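Local structure of membrane-bound lytic murein transglycosylase (Agrobacterium tumefaciens, 2PNW) at residues A161-C166 against R256-F261; R178-L183 against D246-V251; L183-V188 against Q235-W240; L220-D223 against D228-T231. The protein probably cleaves the glycan strands of peptidoglycan as a membrane-bound lytic transglycosylase of the MltA family. All coordinates share one frame; numbering follows the deposited sequence.

In the fold
All four contacts fall within the MltA-specific insert region and run from contact 1 to contact 4, whose centres are about 26 Å apart. Contacts 2 and 3 are the nearest pair, with centres about 8 Å apart: both use helix 180-189, share L183, and are joined by a salt bridge from R238 NH1 to D182 OD1 (2.8 Å). Contact 1 reaches contact 3 through H187, whose CE1 is 3.6 Å from Y258 CZ. Contact 4 joins contact 3 where L221 CD2 lies 3.9 Å from W240 CZ3, and also touches contact 2 through V251. In MltA relatives the substrate groove lies between the two domains; these contacts are best read as internal packing of one of them.

Contact 1. Residues A161-C166 against R256-F261; sequences AIDEGC and RSYIFF
I162 lies across the phenol ring of Y258, and that pairing carries most of the contact. Its CG2 methyl is 3.8 Å from the Y258 ring centroid and 22° off the normal, a CH-pi arrangement displaced toward the hydroxyl end, where CG2 approaches CZ to 3.5 Å. The CD1 methyl of I162 takes the other end of the ring, 3.6 Å from Y258 CG, and also reaches obliquely to F260 CZ at 4.0 Å. In this two-point fit CG1 lies beside the backbone N (chi1 -60°) and carries CD1 to one end of the ring, while CG2, anti to that N, meets the other.

D163 approaches the edge of the same ring, OD1 being 3.7 Å from Y258 CE1, with carboxylate and ring planes 74° apart. One water bridges the polar ends: it donates to D163 OD1 at 2.8 Å and lies 2.6 Å from Y258 OH. The other carboxylate oxygen, OD2, is hydrogen-bonded to W253 NE1, so both oxygens of D163 are engaged.

Further out, H187 meets the Y258 ring edge-to-face and Y121 touches I162, Y258 and F260. The helix bearing I162 ends in a Schellman motif, with C166 N bonded to A161 O and G165 N to I162 O, G165 having positive phi. A short capped helix thus packs its last turn against the run into strand 259-263 of the MltA-specific insert.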
loop_
_atom_site.group_PDB
_atom_site.type_symbol
_atom_site.label_atom_id
_atom_site.label_comp_id
_atom_site.label_asym_id
_atom_site.label_seq_id
_atom_site.Cartn_x
_atom_site.Cartn_y
_atom_site.Cartn_z
ATOM N N ALA A 161 -3.239 3.374 -23.915
ATOM C CA ALA A 161 -3.503 4.629 -24.621
ATOM C C ALA A 161 -2.595 5.752 -24.081
ATOM O O ALA A 161 -2.107 6.606 -24.825
ATOM C CB ALA A 161 -4.962 5.008 -24.500
ATOM N N ILE A 162 -2.358 5.723 -22.780
ATOM C CA ILE A 162 -1.480 6.735 -22.145
ATOM C C ILE A 162 -0.014 6.514 -22.569
ATOM O O ILE A 162 0.664 7.458 -23.028
ATOM C CB ILE A 162 -1.673 6.763 -20.624
ATOM C CG1 ILE A 162 -3.158 7.113 -20.309
ATOM C CG2 ILE A 162 -0.686 7.765 -19.964
ATOM C CD1 ILE A 162 -3.567 6.633 -18.885
ATOM N N ASP A 163 0.447 5.268 -22.496
ATOM C CA ASP A 163 1.791 4.905 -22.968
ATOM C C ASP A 163 2.000 5.242 -24.450
ATOM O O ASP A 163 3.125 5.561 -24.850
ATOM C CB ASP A 163 2.095 3.414 -22.761
ATOM C CG ASP A 163 2.391 3.063 -21.315
ATOM O OD1 ASP A 163 2.516 3.986 -20.466
ATOM O OD2 ASP A 163 2.569 1.853 -21.014
ATOM N N GLU A 164 0.936 5.181 -25.248
ATOM C CA GLU A 164 1.010 5.489 -26.694
ATOM C C GLU A 164 0.904 6.993 -26.987
ATOM O O GLU A 164 0.991 7.425 -28.155
ATOM C CB GLU A 164 -0.069 4.722 -27.472
ATOM C CG GLU A 164 0.140 3.211 -27.522
ATOM C CD GLU A 164 -1.028 2.491 -28.223
ATOM O OE1 GLU A 164 -2.186 3.001 -28.227
ATOM O OE2 GLU A 164 -0.784 1.394 -28.731
ATOM N N GLY A 165 0.709 7.799 -25.936
ATOM C CA GLY A 165 0.889 9.257 -26.054
ATOM C C GLY A 165 -0.314 10.189 -25.918
ATOM O O GLY A 165 -0.218 11.373 -26.268
ATOM N N CYS A 166 -1.428 9.727 -25.368
ATOM C CA CYS A 166 -2.628 10.595 -25.422
ATOM C C CYS A 166 -2.558 11.828 -24.501
ATOM O O CYS A 166 -3.408 12.733 -24.611
ATOM C CB CYS A 166 -3.918 9.802 -25.183
ATOM S SG CYS A 166 -4.087 9.134 -23.516
ATOM N N ARG A 256 -4.694 -2.519 -17.164
ATOM C CA ARG A 256 -5.267 -1.315 -17.766
ATOM C C ARG A 256 -5.237 -0.113 -16.809
ATOM O O ARG A 256 -5.307 1.031 -17.263
ATOM C CB ARG A 256 -6.729 -1.580 -18.152
ATOM C CG ARG A 256 -6.827 -2.529 -19.337
ATOM C CD ARG A 256 -8.305 -2.694 -19.716
ATOM N NE ARG A 256 -8.825 -1.544 -20.419
ATOM C CZ ARG A 256 -10.093 -1.102 -20.346
ATOM N NH1 ARG A 256 -10.982 -1.649 -19.527
ATOM N NH2 ARG A 256 -10.430 -0.058 -21.077
ATOM N N SER A 257 -5.171 -0.388 -15.513
ATOM C CA SER A 257 -5.064 0.683 -14.504
ATOM C C SER A 257 -3.796 1.488 -14.746
ATOM O O SER A 257 -2.773 0.927 -15.147
ATOM C CB SER A 257 -4.976 0.069 -13.102
ATOM O OG SER A 257 -4.613 1.076 -12.154
ATOM N N TYR A 258 -3.854 2.805 -14.498
ATOM C CA TYR A 258 -2.667 3.662 -14.643
ATOM C C TYR A 258 -2.705 4.649 -13.488
ATOM O O TYR A 258 -3.762 5.240 -13.213
ATOM C CB TYR A 258 -2.732 4.430 -15.967
ATOM C CG TYR A 258 -1.450 5.171 -16.357
ATOM C CD1 TYR A 258 -0.508 4.574 -17.196
ATOM C CD2 TYR A 258 -1.185 6.461 -15.887
ATOM C CE1 TYR A 258 0.698 5.253 -17.560
ATOM C CE2 TYR A 258 0.000 7.144 -16.245
ATOM C CZ TYR A 258 0.920 6.535 -17.101
ATOM O OH TYR A 258 2.082 7.202 -17.471
ATOM N N ILE A 259 -1.561 4.796 -12.826
ATOM C CA ILE A 259 -1.444 5.616 -11.613
ATOM C C ILE A 259 -0.924 7.011 -11.947
ATOM O O ILE A 259 0.051 7.167 -12.702
ATOM C CB ILE A 259 -0.519 4.949 -10.542
ATOM C CG1 ILE A 259 -1.003 3.533 -10.195
ATOM C CG2 ILE A 259 -0.395 5.881 -9.254
ATOM C CD1 ILE A 259 -2.541 3.435 -9.859
ATOM N N PHE A 260 -1.609 8.031 -11.421
ATOM C CA PHE A 260 -1.103 9.421 -11.506
ATOM C C PHE A 260 -0.602 9.838 -10.131
ATOM O O PHE A 260 -1.107 9.367 -9.120
ATOM C CB PHE A 260 -2.203 10.383 -11.987
ATOM C CG PHE A 260 -2.702 10.053 -13.358
ATOM C CD1 PHE A 260 -1.949 10.414 -14.472
ATOM C CD2 PHE A 260 -3.875 9.330 -13.537
ATOM C CE1 PHE A 260 -2.391 10.104 -15.756
ATOM C CE2 PHE A 260 -4.325 9.021 -14.834
ATOM C CZ PHE A 260 -3.557 9.400 -15.932
ATOM N N PHE A 261 0.442 10.665 -10.118
ATOM C CA PHE A 261 1.207 10.944 -8.905
ATOM C C PHE A 261 1.170 12.432 -8.589
ATOM O O PHE A 261 0.854 13.270 -9.452
ATOM C CB PHE A 261 2.691 10.487 -9.092
ATOM C CG PHE A 261 2.854 8.997 -9.230
ATOM C CD1 PHE A 261 3.053 8.201 -8.118
ATOM C CD2 PHE A 261 2.799 8.395 -10.493
ATOM C CE1 PHE A 261 3.204 6.784 -8.233
ATOM C CE2 PHE A 261 2.932 7.007 -10.621
ATOM C CZ PHE A 261 3.134 6.201 -9.497
HETATM O O HOH W 1 2.910 6.641 -19.849
#

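Contact 2. Residues R178-L183 against D246-V251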
loop_
_atom_site.group_PDB
_atom_site.type_symbol
_atom_site.label_atom_id
_atom_site.label_comp_id
_atom_site.label_asym_id
_atom_site.label_seq_id
_atom_site.Cartn_x
_atom_site.Cartn_y
_atom_site.Cartn_z
ATOM N N ARG A 178 13.866 6.198 -17.565
ATOM C CA ARG A 178 14.545 5.523 -18.687
ATOM C C ARG A 178 14.217 4.048 -18.747
ATOM O O ARG A 178 14.620 3.374 -19.707
ATOM C CB ARG A 178 16.078 5.698 -18.608
ATOM C CG ARG A 178 16.703 5.146 -17.344
ATOM C CD ARG A 178 18.243 5.346 -17.341
ATOM N NE ARG A 178 18.825 4.713 -18.520
ATOM C CZ ARG A 178 20.013 5.008 -19.044
ATOM N NH1 ARG A 178 20.785 5.942 -18.492
ATOM N NH2 ARG A 178 20.425 4.355 -20.134
ATOM N N SER A 179 13.525 3.532 -17.727
ATOM C CA SER A 179 13.090 2.123 -17.713
ATOM C C SER A 179 11.568 2.007 -17.603
ATOM O O SER A 179 10.989 2.409 -16.587
ATOM C CB SER A 179 13.750 1.372 -16.568
ATOM O OG SER A 179 13.152 0.091 -16.376
ATOM N N LYS A 180 10.917 1.435 -18.616
ATOM C CA LYS A 180 9.459 1.263 -18.517
ATOM C C LYS A 180 9.061 0.244 -17.453
ATOM O O LYS A 180 8.029 0.410 -16.789
ATOM C CB LYS A 180 8.772 1.032 -19.890
ATOM C CG LYS A 180 8.941 -0.307 -20.531
ATOM C CD LYS A 180 8.353 -0.259 -21.951
ATOM C CE LYS A 180 9.020 -1.257 -22.864
ATOM N NZ LYS A 180 8.466 -1.113 -24.258
ATOM N N VAL A 181 9.884 -0.795 -17.249
ATOM C CA VAL A 181 9.560 -1.786 -16.243
ATOM C C VAL A 181 9.728 -1.220 -14.826
ATOM O O VAL A 181 8.901 -1.476 -13.942
ATOM C CB VAL A 181 10.338 -3.109 -16.438
ATOM C CG1 VAL A 181 10.078 -4.039 -15.251
ATOM C CG2 VAL A 181 9.856 -3.777 -17.752
ATOM N N ASP A 182 10.786 -0.435 -14.613
ATOM C CA ASP A 182 11.011 0.128 -13.290
ATOM C C ASP A 182 9.849 1.077 -12.976
ATOM O O ASP A 182 9.339 1.081 -11.842
ATOM C CB ASP A 182 12.348 0.877 -13.219
ATOM C CG ASP A 182 13.572 -0.069 -13.115
ATOM O OD1 ASP A 182 13.386 -1.270 -12.891
ATOM O OD2 ASP A 182 14.718 0.407 -13.258
ATOM N N LEU A 183 9.436 1.874 -13.964
ATOM C CA LEU A 183 8.293 2.771 -13.754
ATOM C C LEU A 183 6.989 1.997 -13.508
ATOM O O LEU A 183 6.169 2.376 -12.655
ATOM C CB LEU A 183 8.146 3.730 -14.931
ATOM C CG LEU A 183 6.930 4.657 -14.871
ATOM C CD1 LEU A 183 6.921 5.517 -13.587
ATOM C CD2 LEU A 183 6.956 5.521 -16.116
ATOM N N ASP A 246 10.525 -7.573 -26.551
ATOM C CA ASP A 246 9.483 -7.406 -27.558
ATOM C C ASP A 246 8.065 -7.747 -27.046
ATOM O O ASP A 246 7.074 -7.358 -27.669
ATOM C CB ASP A 246 9.769 -8.229 -28.826
ATOM C CG ASP A 246 11.009 -7.762 -29.582
ATOM O OD1 ASP A 246 11.601 -6.704 -29.238
ATOM O OD2 ASP A 246 11.386 -8.473 -30.542
ATOM N N GLU A 247 7.968 -8.474 -25.942
ATOM C CA GLU A 247 6.685 -8.896 -25.379
ATOM C C GLU A 247 6.235 -8.031 -24.170
ATOM O O GLU A 247 5.154 -8.238 -23.588
ATOM C CB GLU A 247 6.781 -10.385 -24.990
ATOM C CG GLU A 247 6.936 -11.335 -26.223
ATOM C CD GLU A 247 8.329 -11.295 -26.909
ATOM O OE1 GLU A 247 9.354 -11.225 -26.203
ATOM O OE2 GLU A 247 8.411 -11.362 -28.164
ATOM N N VAL A 248 7.106 -7.125 -23.750
ATOM C CA VAL A 248 6.883 -6.364 -22.519
ATOM C C VAL A 248 5.597 -5.546 -22.595
ATOM O O VAL A 248 4.775 -5.652 -21.690
ATOM C CB VAL A 248 8.114 -5.504 -22.153
ATOM C CG1 VAL A 248 7.738 -4.447 -21.080
ATOM C CG2 VAL A 248 9.208 -6.413 -21.662
ATOM N N ASP A 249 5.405 -4.761 -23.658
ATOM C CA ASP A 249 4.202 -3.901 -23.735
ATOM C C ASP A 249 2.917 -4.694 -23.612
ATOM O O ASP A 249 2.002 -4.284 -22.897
ATOM C CB ASP A 249 4.160 -3.035 -25.013
ATOM C CG ASP A 249 5.225 -1.973 -25.038
ATOM O OD1 ASP A 249 5.804 -1.648 -23.975
ATOM O OD2 ASP A 249 5.488 -1.439 -26.140
ATOM N N GLY A 250 2.818 -5.829 -24.311
ATOM C CA GLY A 250 1.582 -6.631 -24.267
ATOM C C GLY A 250 1.231 -7.081 -22.866
ATOM O O GLY A 250 0.057 -7.106 -22.477
ATOM N N VAL A 251 2.266 -7.433 -22.099
ATOM C CA VAL A 251 2.099 -7.893 -20.743
ATOM C C VAL A 251 1.752 -6.706 -19.821
ATOM O O VAL A 251 0.826 -6.793 -19.046
ATOM C CB VAL A 251 3.366 -8.628 -20.250
ATOM C CG1 VAL A 251 3.291 -8.920 -18.731
ATOM C CG2 VAL A 251 3.561 -9.959 -21.055
#
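K180 and D249 form the tightest point of this contact, a salt bridge in which NZ donates to OD1 at 2.7 Å. The ammonium arrives on the syn side of OD1 but 34° out of the carboxylate plane, and the other oxygen, OD2, stands 3.5 Å from NZ; the bond is therefore one-sided rather than shared evenly. The lysine chain meets the aspartate at about a right angle. Its CG lies between the backbone N and the carbonyl carbon (chi1 74°), which sets the direction, and the extended chain beyond supplies the reach. Its last methylenes stay close to the acceptor, with K180 CE 3.4 Å from D249 OD1.

Beside this polar grip the packing is looser. V248 CG1 sits 3.9 Å from K180 CE and 4.0 Å from V181 CG2, so one methyl touches both residues of the facing helix. V248 is buried, whereas K180, V181 and D249 keep some exposure; the ion pair thus lies toward the solvent side of the apolar contact. D249 is in the first turn of its helix, where the helix dipole would probably help to stabilise its negative charge.

The start of the other helix is fixed by S179 as N-cap: D182 N donates to S179 OG at 3.0 Å, with an angle of 161° at the hydrogen. Helix 234-243 joins both valines, since L241 touches V181 and V248, while Y118 of strand 118-121 touches K180. The contact therefore brings the N-terminal turns of helices 180-189 and 248-252 together beside helix 234-243.

Contact 3. Residues L183-V188 against Q235-W240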
loop_
_atom_site.group_PDB
_atom_site.type_symbol
_atom_site.label_atom_id
_atom_site.label_comp_id
_atom_site.label_asym_id
_atom_site.label_seq_id
_atom_site.Cartn_x
_atom_site.Cartn_y
_atom_site.Cartn_z
ATOM N N LEU A 183 9.436 1.874 -13.964
ATOM C CA LEU A 183 8.293 2.771 -13.754
ATOM C C LEU A 183 6.989 1.997 -13.508
ATOM O O LEU A 183 6.169 2.376 -12.655
ATOM C CB LEU A 183 8.146 3.730 -14.931
ATOM C CG LEU A 183 6.930 4.657 -14.871
ATOM C CD1 LEU A 183 6.921 5.517 -13.587
ATOM C CD2 LEU A 183 6.956 5.521 -16.116
ATOM N N PHE A 184 6.761 0.925 -14.279
ATOM C CA PHE A 184 5.615 0.048 -13.998
ATOM C C PHE A 184 5.565 -0.406 -12.546
ATOM O O PHE A 184 4.505 -0.335 -11.886
ATOM C CB PHE A 184 5.582 -1.174 -14.972
ATOM C CG PHE A 184 4.326 -2.017 -14.834
ATOM C CD1 PHE A 184 3.198 -1.733 -15.599
ATOM C CD2 PHE A 184 4.269 -3.060 -13.913
ATOM C CE1 PHE A 184 2.037 -2.524 -15.501
ATOM C CE2 PHE A 184 3.101 -3.852 -13.790
ATOM C CZ PHE A 184 1.977 -3.558 -14.592
ATOM N N PHE A 185 6.688 -0.894 -12.021
ATOM C CA PHE A 185 6.707 -1.326 -10.626
ATOM C C PHE A 185 6.485 -0.191 -9.610
ATOM O O PHE A 185 5.943 -0.429 -8.543
ATOM C CB PHE A 185 7.982 -2.093 -10.321
ATOM C CG PHE A 185 7.887 -3.554 -10.680
ATOM C CD1 PHE A 185 7.509 -4.490 -9.719
ATOM C CD2 PHE A 185 8.139 -3.983 -11.981
ATOM C CE1 PHE A 185 7.402 -5.849 -10.042
ATOM C CE2 PHE A 185 8.039 -5.340 -12.321
ATOM C CZ PHE A 185 7.691 -6.276 -11.357
ATOM N N VAL A 186 6.904 1.016 -9.956
ATOM C CA VAL A 186 6.521 2.219 -9.172
ATOM C C VAL A 186 4.983 2.426 -9.156
ATOM O O VAL A 186 4.400 2.702 -8.112
ATOM C CB VAL A 186 7.275 3.462 -9.700
ATOM C CG1 VAL A 186 6.655 4.777 -9.165
ATOM C CG2 VAL A 186 8.773 3.327 -9.333
ATOM N N HIS A 187 4.316 2.271 -10.295
ATOM C CA HIS A 187 2.840 2.286 -10.296
ATOM C C HIS A 187 2.286 1.242 -9.335
ATOM O O HIS A 187 1.343 1.526 -8.605
ATOM C CB HIS A 187 2.276 2.016 -11.704
ATOM C CG HIS A 187 2.383 3.187 -12.646
ATOM N ND1 HIS A 187 1.307 3.641 -13.379
ATOM C CD2 HIS A 187 3.422 4.010 -12.953
ATOM C CE1 HIS A 187 1.680 4.679 -14.112
ATOM N NE2 HIS A 187 2.960 4.917 -13.879
ATOM N N VAL A 188 2.867 0.036 -9.334
ATOM C CA VAL A 188 2.382 -1.043 -8.470
ATOM C C VAL A 188 2.590 -0.713 -6.991
ATOM O O VAL A 188 1.679 -0.933 -6.160
ATOM C CB VAL A 188 3.069 -2.398 -8.828
ATOM C CG1 VAL A 188 2.607 -3.524 -7.905
ATOM C CG2 VAL A 188 2.759 -2.766 -10.284
ATOM N N GLN A 235 11.530 -10.465 -8.433
ATOM C CA GLN A 235 12.804 -10.679 -9.139
ATOM C C GLN A 235 12.642 -11.550 -10.397
ATOM O O GLN A 235 13.167 -11.209 -11.456
ATOM C CB GLN A 235 13.851 -11.307 -8.191
ATOM C CG GLN A 235 14.419 -10.351 -7.141
ATOM C CD GLN A 235 13.655 -10.353 -5.808
ATOM O OE1 GLN A 235 12.471 -10.700 -5.744
ATOM N NE2 GLN A 235 14.351 -9.962 -4.732
ATOM N N THR A 236 11.909 -12.655 -10.303
ATOM C CA THR A 236 11.750 -13.515 -11.489
ATOM C C THR A 236 10.842 -12.893 -12.554
ATOM O O THR A 236 11.024 -13.121 -13.751
ATOM C CB THR A 236 11.275 -14.935 -11.150
ATOM O OG1 THR A 236 9.929 -14.906 -10.642
ATOM C CG2 THR A 236 12.190 -15.560 -10.090
ATOM N N ILE A 237 9.863 -12.105 -12.107
ATOM C CA ILE A 237 9.009 -11.364 -13.032
ATOM C C ILE A 237 9.843 -10.334 -13.804
ATOM O O ILE A 237 9.773 -10.246 -15.032
ATOM C CB ILE A 237 7.821 -10.679 -12.290
ATOM C CG1 ILE A 237 6.837 -11.732 -11.724
ATOM C CG2 ILE A 237 7.061 -9.729 -13.246
ATOM C CD1 ILE A 237 5.796 -11.126 -10.698
ATOM N N ARG A 238 10.665 -9.572 -13.083
ATOM C CA ARG A 238 11.538 -8.592 -13.723
ATOM C C ARG A 238 12.542 -9.282 -14.679
ATOM O O ARG A 238 12.810 -8.780 -15.769
ATOM C CB ARG A 238 12.299 -7.817 -12.665
ATOM C CG ARG A 238 11.479 -6.727 -11.939
ATOM C CD ARG A 238 12.404 -6.094 -10.875
ATOM N NE ARG A 238 11.776 -5.047 -10.044
ATOM C CZ ARG A 238 11.702 -3.758 -10.371
ATOM N NH1 ARG A 238 12.161 -3.334 -11.535
ATOM N NH2 ARG A 238 11.181 -2.882 -9.514
ATOM N N GLN A 239 13.071 -10.432 -14.275
ATOM C CA GLN A 239 13.997 -11.187 -15.170
ATOM C C GLN A 239 13.280 -11.583 -16.463
ATOM O O GLN A 239 13.834 -11.438 -17.563
ATOM C CB GLN A 239 14.545 -12.444 -14.467
ATOM C CG GLN A 239 15.681 -13.173 -15.263
ATOM C CD GLN A 239 16.873 -12.272 -15.517
ATOM O OE1 GLN A 239 17.501 -11.781 -14.579
ATOM N NE2 GLN A 239 17.184 -12.042 -16.782
ATOM N N TRP A 240 12.066 -12.122 -16.329
ATOM C CA TRP A 240 11.292 -12.566 -17.515
ATOM C C TRP A 240 11.090 -11.398 -18.448
ATOM O O TRP A 240 11.320 -11.495 -19.652
ATOM C CB TRP A 240 9.922 -13.165 -17.128
ATOM C CG TRP A 240 9.225 -13.766 -18.334
ATOM C CD1 TRP A 240 9.293 -15.080 -18.745
ATOM C CD2 TRP A 240 8.401 -13.088 -19.295
ATOM N NE1 TRP A 240 8.555 -15.253 -19.895
ATOM C CE2 TRP A 240 8.014 -14.050 -20.265
ATOM C CE3 TRP A 240 7.970 -11.756 -19.448
ATOM C CZ2 TRP A 240 7.198 -13.734 -21.352
ATOM C CZ3 TRP A 240 7.168 -11.431 -20.541
ATOM C CH2 TRP A 240 6.791 -12.423 -21.487
#
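F185 and R238 make the principal interaction, a cation-pi stack. The guanidinium lies nearly flat on the phenyl ring, with planes 19° apart; R238 CZ is 4.1 Å from the F185 ring centroid and 24° off its normal. Within this stack NE is the atom over the ring centre, and the group extends from there toward the CB side, where R238 NH2 comes within 3.4 Å of F185 CB and 3.6 Å of F185 CG. The arginine chain is extended from CG to NE, where a turn about the CD-NE bond (chi4 -86°) swings the guanidinium out of line with it, and it crosses the ring with its aliphatic part as well: R238 CG is 3.7 Å from F185 CE2. Methylene and guanidinium thus meet different parts of the aromatic ring.

Apolar contact comes from the neighbouring residue. I237 CG2 approaches F185 CZ at 4.0 Å, at the ring edge and in its plane, so that successive residues of one helix address the edge and a face of a single phenylalanine.

Polar bonding orients the stacked cation. R238 NH1 is in a salt bridge with D182 OD1, one turn before F185 on its own helix, and NH2 has a weak bond to Y102 OH. The positive charge is thus partnered by a carboxylate, and these bonds probably help to hold the guanidinium nearly flat on the ring.

The contact links helices 180-189 and 234-243, with helix 217-223 alongside, where I217 touches I237, and strand 96-109 contributing Y102.

Contact 4. Residues L220-D223 against D228-T231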
loop_
_atom_site.group_PDB
_atom_site.type_symbol
_atom_site.label_atom_id
_atom_site.label_comp_id
_atom_site.label_asym_id
_atom_site.label_seq_id
_atom_site.Cartn_x
_atom_site.Cartn_y
_atom_site.Cartn_z
ATOM N N LEU A 220 -0.780 -13.331 -14.851
ATOM C CA LEU A 220 -0.823 -13.511 -16.298
ATOM C C LEU A 220 0.307 -14.423 -16.728
ATOM O O LEU A 220 0.116 -15.321 -17.547
ATOM C CB LEU A 220 -0.684 -12.165 -17.031
ATOM C CG LEU A 220 -0.620 -12.239 -18.567
ATOM C CD1 LEU A 220 -1.801 -12.941 -19.140
ATOM C CD2 LEU A 220 -0.518 -10.858 -19.213
ATOM N N LEU A 221 1.495 -14.174 -16.192
ATOM C CA LEU A 221 2.656 -14.980 -16.577
ATOM C C LEU A 221 2.538 -16.427 -16.075
ATOM O O LEU A 221 2.906 -17.350 -16.811
ATOM C CB LEU A 221 3.960 -14.311 -16.130
ATOM C CG LEU A 221 4.246 -12.980 -16.832
ATOM C CD1 LEU A 221 5.459 -12.287 -16.185
ATOM C CD2 LEU A 221 4.469 -13.154 -18.348
ATOM N N LEU A 222 2.032 -16.628 -14.851
ATOM C CA LEU A 222 1.763 -17.981 -14.359
ATOM C C LEU A 222 0.729 -18.712 -15.216
ATOM O O LEU A 222 0.923 -19.905 -15.561
ATOM C CB LEU A 222 1.293 -17.962 -12.911
ATOM C CG LEU A 222 2.334 -17.512 -11.906
ATOM C CD1 LEU A 222 1.653 -17.341 -10.556
ATOM C CD2 LEU A 222 3.441 -18.562 -11.824
ATOM N N ASP A 223 -0.353 -18.001 -15.566
ATOM C CA ASP A 223 -1.464 -18.588 -16.315
ATOM C C ASP A 223 -0.991 -19.001 -17.706
ATOM O O ASP A 223 -1.461 -19.999 -18.247
ATOM C CB ASP A 223 -2.653 -17.627 -16.444
ATOM C CG ASP A 223 -3.504 -17.522 -15.157
ATOM O OD1 ASP A 223 -3.284 -18.273 -14.173
ATOM O OD2 ASP A 223 -4.411 -16.654 -15.143
ATOM N N ASP A 228 7.389 -20.266 -13.001
ATOM C CA ASP A 228 7.127 -21.362 -12.067
ATOM C C ASP A 228 6.441 -20.837 -10.804
ATOM O O ASP A 228 6.995 -19.971 -10.124
ATOM C CB ASP A 228 8.480 -21.998 -11.722
ATOM C CG ASP A 228 8.372 -23.228 -10.814
ATOM O OD1 ASP A 228 7.275 -23.579 -10.318
ATOM O OD2 ASP A 228 9.436 -23.846 -10.595
ATOM N N PRO A 229 5.239 -21.360 -10.467
ATOM C CA PRO A 229 4.589 -20.884 -9.237
ATOM C C PRO A 229 5.402 -21.118 -7.963
ATOM O O PRO A 229 5.211 -20.405 -6.978
ATOM C CB PRO A 229 3.271 -21.672 -9.190
ATOM C CG PRO A 229 3.458 -22.825 -10.123
ATOM C CD PRO A 229 4.403 -22.350 -11.182
ATOM N N LYS A 230 6.302 -22.097 -7.978
ATOM C CA LYS A 230 7.137 -22.371 -6.802
ATOM C C LYS A 230 8.204 -21.305 -6.548
ATOM O O LYS A 230 8.688 -21.155 -5.417
ATOM C CB LYS A 230 7.769 -23.759 -6.897
ATOM C CG LYS A 230 6.778 -24.893 -6.597
ATOM C CD LYS A 230 7.491 -26.243 -6.522
ATOM C CE LYS A 230 6.712 -27.252 -5.685
ATOM N NZ LYS A 230 5.619 -27.943 -6.448
ATOM N N THR A 231 8.561 -20.553 -7.583
ATOM C CA THR A 231 9.652 -19.589 -7.450
ATOM C C THR A 231 9.252 -18.155 -7.745
ATOM O O THR A 231 10.084 -17.253 -7.600
ATOM C CB THR A 231 10.831 -19.920 -8.388
ATOM O OG1 THR A 231 10.362 -19.956 -9.737
ATOM C CG2 THR A 231 11.466 -21.263 -8.021
#
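D228, whose carbonyl carbon is met by a methyl of L222, is also the polar anchor of its own turn: OD1 accepts from K230 N at 2.9 Å, with an N-H...O angle of 160°. The amide comes from above the carboxylate plane, 60° out of it, which is the closure of an Asx turn. With chi1 at -176° the carboxylate points away from its own N and can fold back over the turn. A second bond, from T231 N to D228 O at 3.0 Å, spans all four residues, D228 to T231, at the backbone level, and the helix-like angles of P229 and K230 make it a type I beta turn.

Across the contact, L222 supplies one methyl, CD2. It sits 3.6 Å from P229 N, with P229 CA and D228 C only slightly farther away and P229 CD beyond them, so it rests over the peptide junction and the nitrogen end of the pyrrolidine ring more than on its outer carbons. In the leucine, CD1 continues the extended chain, and CD2, the other branch, turns onto the proline. The same side chain also touches I232, just beyond the turn, while L221 touches E226 and L227 in the link that joins the two segments.

The nearest atom to the methyl, P229 N, is a tertiary amide nitrogen with no hydrogen to donate. The chemistry thus separates two tasks: the turn holds its shape through bonds of its own, and the end of helix 217-223 meets it by nondirectional van der Waals contact at the surface.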